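Side-chain contacts in peroxisomal acyl-coenzyme A oxidase 1 (Arabidopsis thaliana, PDB 1W07), which oxidises long- and medium-chain acyl-CoAs to 2-trans-enoyl-CoAs with FAD as cofactor, passing electrons to oxygen to form hydrogen peroxide in peroxisomal beta-oxidation: residues Gly279-Val282 against Tyr283-Thr287; Thr322-Ile325 against Asp326-Thr329; Leu354-Asp357 against Val358-Leu362. The protein carries 1 engineered substitution. All blocks are in the same frame, centred on the assembly; numbering follows the deposited sequence.

Contact 1 (Gly279-Val282 against Tyr283-Thr287); sequences GTMV and YVRQT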
loop_
_atom_site.group_PDB
_atom_site.type_symbol
_atom_site.label_atom_id
_atom_site.label_comp_id
_atom_site.label_asym_id
_atom_site.label_seq_id
_atom_site.Cartn_x
_atom_site.Cartn_y
_atom_site.Cartn_z
ATOM N N GLY B 279 -21.534 16.956 17.697
ATOM C CA GLY B 279 -22.536 16.104 17.083
ATOM C C GLY B 279 -22.283 15.851 15.610
ATOM O O GLY B 279 -22.644 14.797 15.078
ATOM N N THR B 280 -21.665 16.821 14.944
ATOM C CA THR B 280 -21.362 16.689 13.528
ATOM C C THR B 280 -20.131 15.812 13.296
ATOM O O THR B 280 -20.131 14.979 12.389
ATOM C CB THR B 280 -21.134 18.070 12.873
ATOM O OG1 THR B 280 -20.100 18.771 13.578
ATOM C CG2 THR B 280 -22.415 18.891 12.903
ATOM N N MET B 281 -19.086 15.986 14.104
ATOM C CA MET B 281 -17.885 15.170 13.932
ATOM C C MET B 281 -18.179 13.702 14.183
ATOM O O MET B 281 -17.574 12.832 13.560
ATOM C CB MET B 281 -16.750 15.628 14.854
ATOM C CG MET B 281 -15.826 16.658 14.227
ATOM S SD MET B 281 -14.377 17.016 15.246
ATOM C CE MET B 281 -13.083 16.050 14.361
ATOM N N VAL B 282 -19.097 13.422 15.101
ATOM C CA VAL B 282 -19.462 12.039 15.387
ATOM C C VAL B 282 -20.161 11.489 14.145
ATOM O O VAL B 282 -20.162 10.279 13.886
ATOM C CB VAL B 282 -20.420 11.953 16.588
ATOM C CG1 VAL B 282 -20.837 10.504 16.828
ATOM C CG2 VAL B 282 -19.744 12.530 17.827
ATOM N N TYR B 283 -20.751 12.398 13.374
ATOM C CA TYR B 283 -21.452 12.032 12.156
ATOM C C TYR B 283 -20.451 11.802 11.034
ATOM O O TYR B 283 -20.465 10.760 10.390
ATOM C CB TYR B 283 -22.422 13.145 11.758
ATOM C CG TYR B 283 -23.274 12.812 10.562
ATOM C CD1 TYR B 283 -24.191 11.759 10.606
ATOM C CD2 TYR B 283 -23.187 13.563 9.390
ATOM C CE1 TYR B 283 -25.003 11.468 9.514
ATOM C CE2 TYR B 283 -23.994 13.280 8.294
ATOM C CZ TYR B 283 -24.899 12.234 8.363
ATOM O OH TYR B 283 -25.710 11.962 7.284
ATOM N N VAL B 284 -19.584 12.781 10.810
ATOM C CA VAL B 284 -18.581 12.682 9.757
ATOM C C VAL B 284 -17.724 11.430 9.947
ATOM O O VAL B 284 -17.401 10.731 8.984
ATOM C CB VAL B 284 -17.665 13.918 9.745
ATOM C CG1 VAL B 284 -16.687 13.828 8.595
ATOM C CG2 VAL B 284 -18.505 15.187 9.632
ATOM N N ARG B 285 -17.365 11.144 11.194
ATOM C CA ARG B 285 -16.552 9.980 11.504
ATOM C C ARG B 285 -17.345 8.702 11.314
ATOM O O ARG B 285 -16.788 7.645 11.003
ATOM C CB ARG B 285 -16.032 10.082 12.934
ATOM C CG ARG B 285 -15.034 11.208 13.129
ATOM C CD ARG B 285 -14.597 11.285 14.570
ATOM N NE ARG B 285 -13.459 12.179 14.751
ATOM C CZ ARG B 285 -12.898 12.419 15.931
ATOM N NH1 ARG B 285 -13.381 11.839 17.026
ATOM N NH2 ARG B 285 -11.851 13.222 16.017
ATOM N N GLN B 286 -18.655 8.804 11.497
ATOM C CA GLN B 286 -19.542 7.660 11.333
ATOM C C GLN B 286 -19.634 7.329 9.851
ATOM O O GLN B 286 -19.654 6.157 9.469
ATOM C CB GLN B 286 -20.935 7.993 11.902
ATOM C CG GLN B 286 -21.940 6.846 11.882
ATOM C CD GLN B 286 -22.470 6.544 10.490
ATOM O OE1 GLN B 286 -22.794 7.452 9.728
ATOM N NE2 GLN B 286 -22.584 5.261 10.162
ATOM N N THR B 287 -19.687 8.370 9.023
ATOM C CA THR B 287 -19.765 8.186 7.578
ATOM C C THR B 287 -18.455 7.567 7.082
ATOM O O THR B 287 -18.466 6.736 6.176
ATOM C CB THR B 287 -20.016 9.526 6.838
ATOM O OG1 THR B 287 -18.859 10.367 6.934
ATOM C CG2 THR B 287 -21.205 10.256 7.450
#
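A bend at chi3 of M281 (103°) carries its methyl round toward R285, one helical turn ahead, whose own chain runs straight from CG to NE after leaving CB on the side of its backbone N. The two side chains cross, M281 CE lying 3.5 Å from R285 NH2 and 3.9 Å from R285 NE, at an oblique angle to the guanidinium plane. Nearer the axis the same pair is joined by the helical bond from R285 N to M281 O (2.9 Å), and the first methylenes of the arginine fold over that carbonyl, with R285 CG 3.0 Å from M281 O. A second i to i+4 bond links V284 N to T280 O at 2.8 Å, while the methyl V284 CG2 rests 3.2 Å from T280 O. On another face of the helix, T287 CG2 sits over the centre of the Y283 ring, 4.1 Å above its plane. R285 NE is buried and has E424, the inferred proton acceptor, as a long, weak ion-pair partner; M281 and V284 also touch E424, and a platinum(II) ion lies about 3 Å from the M281 side chain. Helix 278-309 thus runs past the loop that carries E424, with V282 and R285 packed on helix 370-398, and Q286 and Y283 turned to helix 328-363, where Y283 meets the ring of Y355.

Contact 2 (Thr322-Ile325 against Asp326-Thr329); sequences TQVI and DYKT. With FAD (flavin-adenine dinucleotide), chain C.
T322 crosses both D326 and Y327 at a slant: with CG2 anti to the backbone N (chi1 -51° for OG1), its methyl lies 3.4 Å from D326 OD2, and its CB stands 3.7 Å from Y327 OH, oblique to the ring. The Q323 side chain crosses D326 with the amide and carboxylate planes 60° apart. A single water joins them, donating to D326 OD2 (2.6 Å) and to Q323 OE1 while accepting from Q323 N; D326 OD1 has a salt bridge to R597, and Q323 NE2 a hydrogen bond to A308 O. Two backbone bonds, D326 N to Q323 O (2.9 Å) and Y327 N to V324 O, wind residues 324 to 326 into a 3-10 turn. That turn leads into helix 328-363 with Y327 at its N-cap position, and here the oxidase receives the adenine of FAD at the subunit interface. One face of the Y327 ring is turned to the adenine, FAD N1A lying 3.5 Å above the ring plane, offset toward its rim, while Y327 OH is hydrogen-bonded to Q312 O. Without the ring, as with an alanine here, that side of the adenine would probably lose its flat cover and Q312 O its hydroxyl partner. V324 CG1 meets the ribose at O4B of FAD (3.2 Å). Hydrogen bonds from the same cofactor reach S144, T422 and D426 of the second subunit.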
loop_
_atom_site.group_PDB
_atom_site.type_symbol
_atom_site.label_atom_id
_atom_site.label_comp_id
_atom_site.label_asym_id
_atom_site.label_seq_id
_atom_site.Cartn_x
_atom_site.Cartn_y
_atom_site.Cartn_z
ATOM N N THR B 322 -5.409 -25.832 -10.225
ATOM C CA THR B 322 -6.275 -25.473 -9.097
ATOM C C THR B 322 -6.573 -23.974 -8.984
ATOM O O THR B 322 -5.690 -23.136 -9.174
ATOM C CB THR B 322 -5.610 -25.915 -7.759
ATOM O OG1 THR B 322 -5.220 -27.291 -7.854
ATOM C CG2 THR B 322 -6.561 -25.728 -6.582
ATOM N N GLN B 323 -7.810 -23.632 -8.636
ATOM C CA GLN B 323 -8.190 -22.235 -8.440
ATOM C C GLN B 323 -7.358 -21.715 -7.262
ATOM O O GLN B 323 -7.271 -22.377 -6.217
ATOM C CB GLN B 323 -9.676 -22.152 -8.115
ATOM C CG GLN B 323 -10.574 -22.567 -9.268
ATOM C CD GLN B 323 -11.969 -22.901 -8.799
ATOM O OE1 GLN B 323 -12.212 -23.995 -8.293
ATOM N NE2 GLN B 323 -12.887 -21.951 -8.932
ATOM N N VAL B 324 -6.747 -20.541 -7.404
ATOM C CA VAL B 324 -5.913 -20.038 -6.324
ATOM C C VAL B 324 -6.683 -19.852 -5.039
ATOM O O VAL B 324 -6.113 -19.958 -3.953
ATOM C CB VAL B 324 -5.169 -18.717 -6.702
ATOM C CG1 VAL B 324 -4.218 -18.998 -7.861
ATOM C CG2 VAL B 324 -6.157 -17.604 -7.028
ATOM N N ILE B 325 -7.989 -19.621 -5.150
ATOM C CA ILE B 325 -8.811 -19.434 -3.962
ATOM C C ILE B 325 -8.887 -20.704 -3.099
ATOM O O ILE B 325 -9.356 -20.651 -1.960
ATOM C CB ILE B 325 -10.229 -18.975 -4.333
ATOM C CG1 ILE B 325 -10.937 -18.431 -3.087
ATOM C CG2 ILE B 325 -11.025 -20.127 -4.938
ATOM C CD1 ILE B 325 -12.265 -17.723 -3.390
ATOM N N ASP B 326 -8.426 -21.831 -3.645
ATOM C CA ASP B 326 -8.402 -23.119 -2.932
ATOM C C ASP B 326 -7.175 -23.219 -1.996
ATOM O O ASP B 326 -7.127 -24.080 -1.126
ATOM C CB ASP B 326 -8.307 -24.293 -3.920
ATOM C CG ASP B 326 -9.638 -24.668 -4.563
ATOM O OD1 ASP B 326 -10.635 -23.926 -4.421
ATOM O OD2 ASP B 326 -9.666 -25.727 -5.232
ATOM N N TYR B 327 -6.175 -22.365 -2.197
ATOM C CA TYR B 327 -4.953 -22.401 -1.387
ATOM C C TYR B 327 -5.147 -21.705 -0.044
ATOM O O TYR B 327 -5.652 -20.583 0.010
ATOM C CB TYR B 327 -3.798 -21.746 -2.154
ATOM C CG TYR B 327 -3.382 -22.494 -3.412
ATOM C CD1 TYR B 327 -3.109 -21.806 -4.598
ATOM C CD2 TYR B 327 -3.250 -23.886 -3.415
ATOM C CE1 TYR B 327 -2.723 -22.484 -5.753
ATOM C CE2 TYR B 327 -2.862 -24.571 -4.564
ATOM C CZ TYR B 327 -2.605 -23.865 -5.732
ATOM O OH TYR B 327 -2.289 -24.550 -6.886
ATOM N N LYS B 328 -4.743 -22.367 1.041
ATOM C CA LYS B 328 -4.893 -21.822 2.386
ATOM C C LYS B 328 -4.238 -20.457 2.600
ATOM O O LYS B 328 -4.743 -19.652 3.371
ATOM C CB LYS B 328 -4.409 -22.848 3.428
ATOM C CG LYS B 328 -5.476 -23.890 3.773
ATOM C CD LYS B 328 -6.650 -23.225 4.493
ATOM C CE LYS B 328 -7.851 -24.156 4.724
ATOM N NZ LYS B 328 -8.668 -24.458 3.508
ATOM N N THR B 329 -3.122 -20.194 1.923
ATOM C CA THR B 329 -2.442 -18.901 2.015
ATOM C C THR B 329 -3.339 -17.825 1.374
ATOM O O THR B 329 -3.436 -16.697 1.865
ATOM C CB THR B 329 -1.138 -18.902 1.241
ATOM O OG1 THR B 329 -1.380 -19.468 -0.048
ATOM C CG2 THR B 329 -0.050 -19.704 1.977
HETATM P PA FAD C . -0.080 -16.083 -9.799
HETATM O O1A FAD C . 1.062 -17.020 -9.696
HETATM O O2A FAD C . -1.190 -16.410 -10.723
HETATM O O5B FAD C . -0.660 -15.827 -8.320
HETATM C C5B FAD C . -1.893 -15.132 -8.108
HETATM C C4B FAD C . -2.363 -15.343 -6.665
HETATM O O4B FAD C . -2.392 -16.768 -6.444
HETATM C C3B FAD C . -1.346 -14.774 -5.671
HETATM O O3B FAD C . -1.999 -14.466 -4.437
HETATM C C2B FAD C . -0.387 -15.950 -5.496
HETATM O O2B FAD C . 0.244 -15.869 -4.215
HETATM C C1B FAD C . -1.403 -17.094 -5.453
HETATM N N9A FAD C . -0.766 -18.389 -5.777
HETATM C C8A FAD C . -0.395 -18.794 -6.993
HETATM N N7A FAD C . 0.122 -20.017 -6.922
HETATM C C5A FAD C . 0.071 -20.401 -5.649
HETATM C C6A FAD C . 0.455 -21.562 -4.990
HETATM N N6A FAD C . 0.966 -22.586 -5.663
HETATM N N1A FAD C . 0.249 -21.645 -3.607
HETATM C C2A FAD C . -0.336 -20.569 -2.927
HETATM N N3A FAD C . -0.684 -19.479 -3.590
HETATM C C4A FAD C . -0.496 -19.370 -4.915
HETATM N N1 FAD C . 7.195 -11.650 -17.490
HETATM C C2 FAD C . 8.070 -11.895 -18.555
HETATM O O2 FAD C . 8.070 -12.990 -19.112
HETATM N N3 FAD C . 8.904 -10.862 -19.003
HETATM C C4 FAD C . 8.851 -9.598 -18.401
HETATM O O4 FAD C . 9.582 -8.697 -18.806
HETATM C C4X FAD C . 7.977 -9.364 -17.346
HETATM N N5 FAD C . 7.871 -8.085 -16.779
HETATM C C5X FAD C . 6.969 -7.831 -15.738
HETATM C C6 FAD C . 6.777 -6.532 -15.279
HETATM C C7 FAD C . 5.770 -6.260 -14.354
HETATM C C7M FAD C . 5.547 -4.815 -13.902
HETATM C C8 FAD C . 4.960 -7.293 -13.880
HETATM C C8M FAD C . 3.813 -7.025 -12.900
HETATM C C9 FAD C . 5.169 -8.594 -14.330
HETATM C C9A FAD C . 6.171 -8.871 -15.259
HETATM N N10 FAD C . 6.316 -10.161 -15.788
HETATM C C10 FAD C . 7.156 -10.387 -16.886
HETATM C "C1'" FAD C . 5.516 -11.289 -15.253
HETATM C "C2'" FAD C . 6.112 -11.713 -13.906
HETATM O "O2'" FAD C . 7.511 -11.966 -14.062
HETATM C "C3'" FAD C . 5.456 -12.946 -13.277
HETATM O "O3'" FAD C . 5.518 -14.049 -14.186
HETATM C "C4'" FAD C . 3.997 -12.701 -12.885
HETATM O "O4'" FAD C . 3.829 -11.410 -12.295
HETATM C "C5'" FAD C . 3.542 -13.772 -11.894
HETATM O "O5'" FAD C . 2.278 -13.404 -11.342
HETATM P P FAD C . 0.953 -14.254 -11.664
HETATM O O1P FAD C . -0.021 -13.331 -12.287
HETATM O O2P FAD C . 1.333 -15.485 -12.392
HETATM O O3P FAD C . 0.462 -14.616 -10.176
HETATM O O HOH W 1 -9.638 -25.649 -7.799
#

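Contact 3 (Leu354-Asp357 against Val358-Leu362); sequences LYTD and VTERL
Y355 and T359 form a compact pair, one helical turn apart. With OG1 set on the side of its backbone N (chi1 -63°), T359 drops its hydroxyl over one face of the Y355 ring, 3.3 Å above the plane and offset toward the rim, with Y355 CE1 the ring atom closest to it. The hydroxyl donates to Y355 O at 2.7 Å, and T359 N donates to the same oxygen at 2.9 Å; the two donors come from opposite faces of the carbonyl plane, so both donors of the threonine, OG1 and N, grip one acceptor. This is a common way for a threonine within a helix to satisfy its hydroxyl, and it occurs here near the C-terminal end of the long helix 328-363. One residue back, L354 CD1 presses tightly on V358 CG2 at 3.5 Å, over the regular bond from V358 N to L354 O. D357 and R361 make the charged pair: R361 places CG between its backbone N and carbonyl carbon (chi1 53°), a crowded position, and bends again at chi3, which folds the chain back toward the carboxylate. The salt bridge runs from R361 NE to D357 OD1 (3.1 Å), its hydrogen bond weak and the two planes 40° apart. R361 NH1 has a second acidic partner in D366, beyond the helix end.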
loop_
_atom_site.group_PDB
_atom_site.type_symbol
_atom_site.label_atom_id
_atom_site.label_comp_id
_atom_site.label_asym_id
_atom_site.label_seq_id
_atom_site.Cartn_x
_atom_site.Cartn_y
_atom_site.Cartn_z
ATOM N N LEU B 354 -25.403 5.071 17.602
ATOM C CA LEU B 354 -24.685 5.898 18.559
ATOM C C LEU B 354 -24.799 7.374 18.198
ATOM O O LEU B 354 -24.981 8.229 19.071
ATOM C CB LEU B 354 -23.212 5.496 18.595
ATOM C CG LEU B 354 -22.314 6.306 19.528
ATOM C CD1 LEU B 354 -22.861 6.226 20.942
ATOM C CD2 LEU B 354 -20.891 5.771 19.464
ATOM N N TYR B 355 -24.681 7.674 16.909
ATOM C CA TYR B 355 -24.779 9.049 16.448
ATOM C C TYR B 355 -26.075 9.672 16.936
ATOM O O TYR B 355 -26.073 10.758 17.512
ATOM C CB TYR B 355 -24.750 9.114 14.926
ATOM C CG TYR B 355 -25.251 10.440 14.399
ATOM C CD1 TYR B 355 -24.536 11.611 14.627
ATOM C CD2 TYR B 355 -26.450 10.526 13.697
ATOM C CE1 TYR B 355 -24.995 12.838 14.168
ATOM C CE2 TYR B 355 -26.931 11.754 13.231
ATOM C CZ TYR B 355 -26.191 12.908 13.474
ATOM O OH TYR B 355 -26.635 14.136 13.044
ATOM N N THR B 356 -27.183 8.980 16.688
ATOM C CA THR B 356 -28.501 9.446 17.108
ATOM C C THR B 356 -28.548 9.601 18.629
ATOM O O THR B 356 -28.783 10.690 19.145
ATOM C CB THR B 356 -29.591 8.443 16.705
ATOM O OG1 THR B 356 -29.457 8.113 15.317
ATOM C CG2 THR B 356 -30.962 9.037 16.945
ATOM N N ASP B 357 -28.322 8.500 19.340
ATOM C CA ASP B 357 -28.348 8.514 20.798
ATOM C C ASP B 357 -27.585 9.706 21.372
ATOM O O ASP B 357 -28.111 10.433 22.214
ATOM C CB ASP B 357 -27.765 7.209 21.350
ATOM C CG ASP B 357 -27.970 7.065 22.850
ATOM O OD1 ASP B 357 -26.996 7.246 23.619
ATOM O OD2 ASP B 357 -29.113 6.771 23.262
ATOM N N VAL B 358 -26.349 9.906 20.914
ATOM C CA VAL B 358 -25.523 11.009 21.397
ATOM C C VAL B 358 -26.159 12.346 21.037
ATOM O O VAL B 358 -26.170 13.277 21.839
ATOM C CB VAL B 358 -24.090 10.955 20.803
ATOM C CG1 VAL B 358 -23.265 12.110 21.327
ATOM C CG2 VAL B 358 -23.417 9.663 21.191
ATOM N N THR B 359 -26.694 12.432 19.826
ATOM C CA THR B 359 -27.343 13.646 19.358
ATOM C C THR B 359 -28.582 13.956 20.201
ATOM O O THR B 359 -28.821 15.105 20.586
ATOM C CB THR B 359 -27.756 13.506 17.874
ATOM O OG1 THR B 359 -26.585 13.337 17.069
ATOM C CG2 THR B 359 -28.513 14.735 17.407
ATOM N N GLU B 360 -29.368 12.922 20.487
ATOM C CA GLU B 360 -30.579 13.072 21.285
ATOM C C GLU B 360 -30.242 13.648 22.654
ATOM O O GLU B 360 -30.632 14.771 22.979
ATOM C CB GLU B 360 -31.257 11.722 21.489
ATOM C CG GLU B 360 -31.436 10.889 20.238
ATOM C CD GLU B 360 -32.614 11.316 19.407
ATOM O OE1 GLU B 360 -33.209 10.433 18.757
ATOM O OE2 GLU B 360 -32.939 12.523 19.395
ATOM N N ARG B 361 -29.522 12.868 23.454
ATOM C CA ARG B 361 -29.135 13.289 24.795
ATOM C C ARG B 361 -28.450 14.639 24.784
ATOM O O ARG B 361 -28.619 15.436 25.705
ATOM C CB ARG B 361 -28.220 12.242 25.437
ATOM C CG ARG B 361 -27.025 11.892 24.590
ATOM C CD ARG B 361 -26.231 10.786 25.241
ATOM N NE ARG B 361 -27.064 9.632 25.574
ATOM C CZ ARG B 361 -27.207 9.154 26.807
ATOM N NH1 ARG B 361 -26.574 9.735 27.819
ATOM N NH2 ARG B 361 -27.967 8.092 27.030
ATOM N N LEU B 362 -27.672 14.896 23.740
ATOM C CA LEU B 362 -26.957 16.164 23.609
ATOM C C LEU B 362 -27.935 17.332 23.487
ATOM O O LEU B 362 -27.624 18.459 23.873
ATOM C CB LEU B 362 -26.039 16.133 22.383
ATOM C CG LEU B 362 -24.533 16.108 22.670
ATOM C CD1 LEU B 362 -24.193 14.914 23.545
ATOM C CD2 LEU B 362 -23.756 16.055 21.362
#

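In the fold
All three contacts belong to the C-alpha1 domain, in or beside the consecutive helices 278-309 and 328-363. Contacts 1 and 3 pack against each other, centres 11 Å apart, where G279 O meets Y355 CE1 at 3.2 Å. Contact 2 opens helix 328-363 and contact 3 lies near its far end, their centres 46 Å apart and on opposite sides of the chain's centre. Contact 2, largely buried, is water-bridged, polar and aromatic against a cofactor shared with the second subunit. Contact 1, partly buried, brings M281 and, by a long weak ion pair, R285 to E424, the inferred proton acceptor, while contact 3, also partly buried, mixes an apolar pair with a salt bridge.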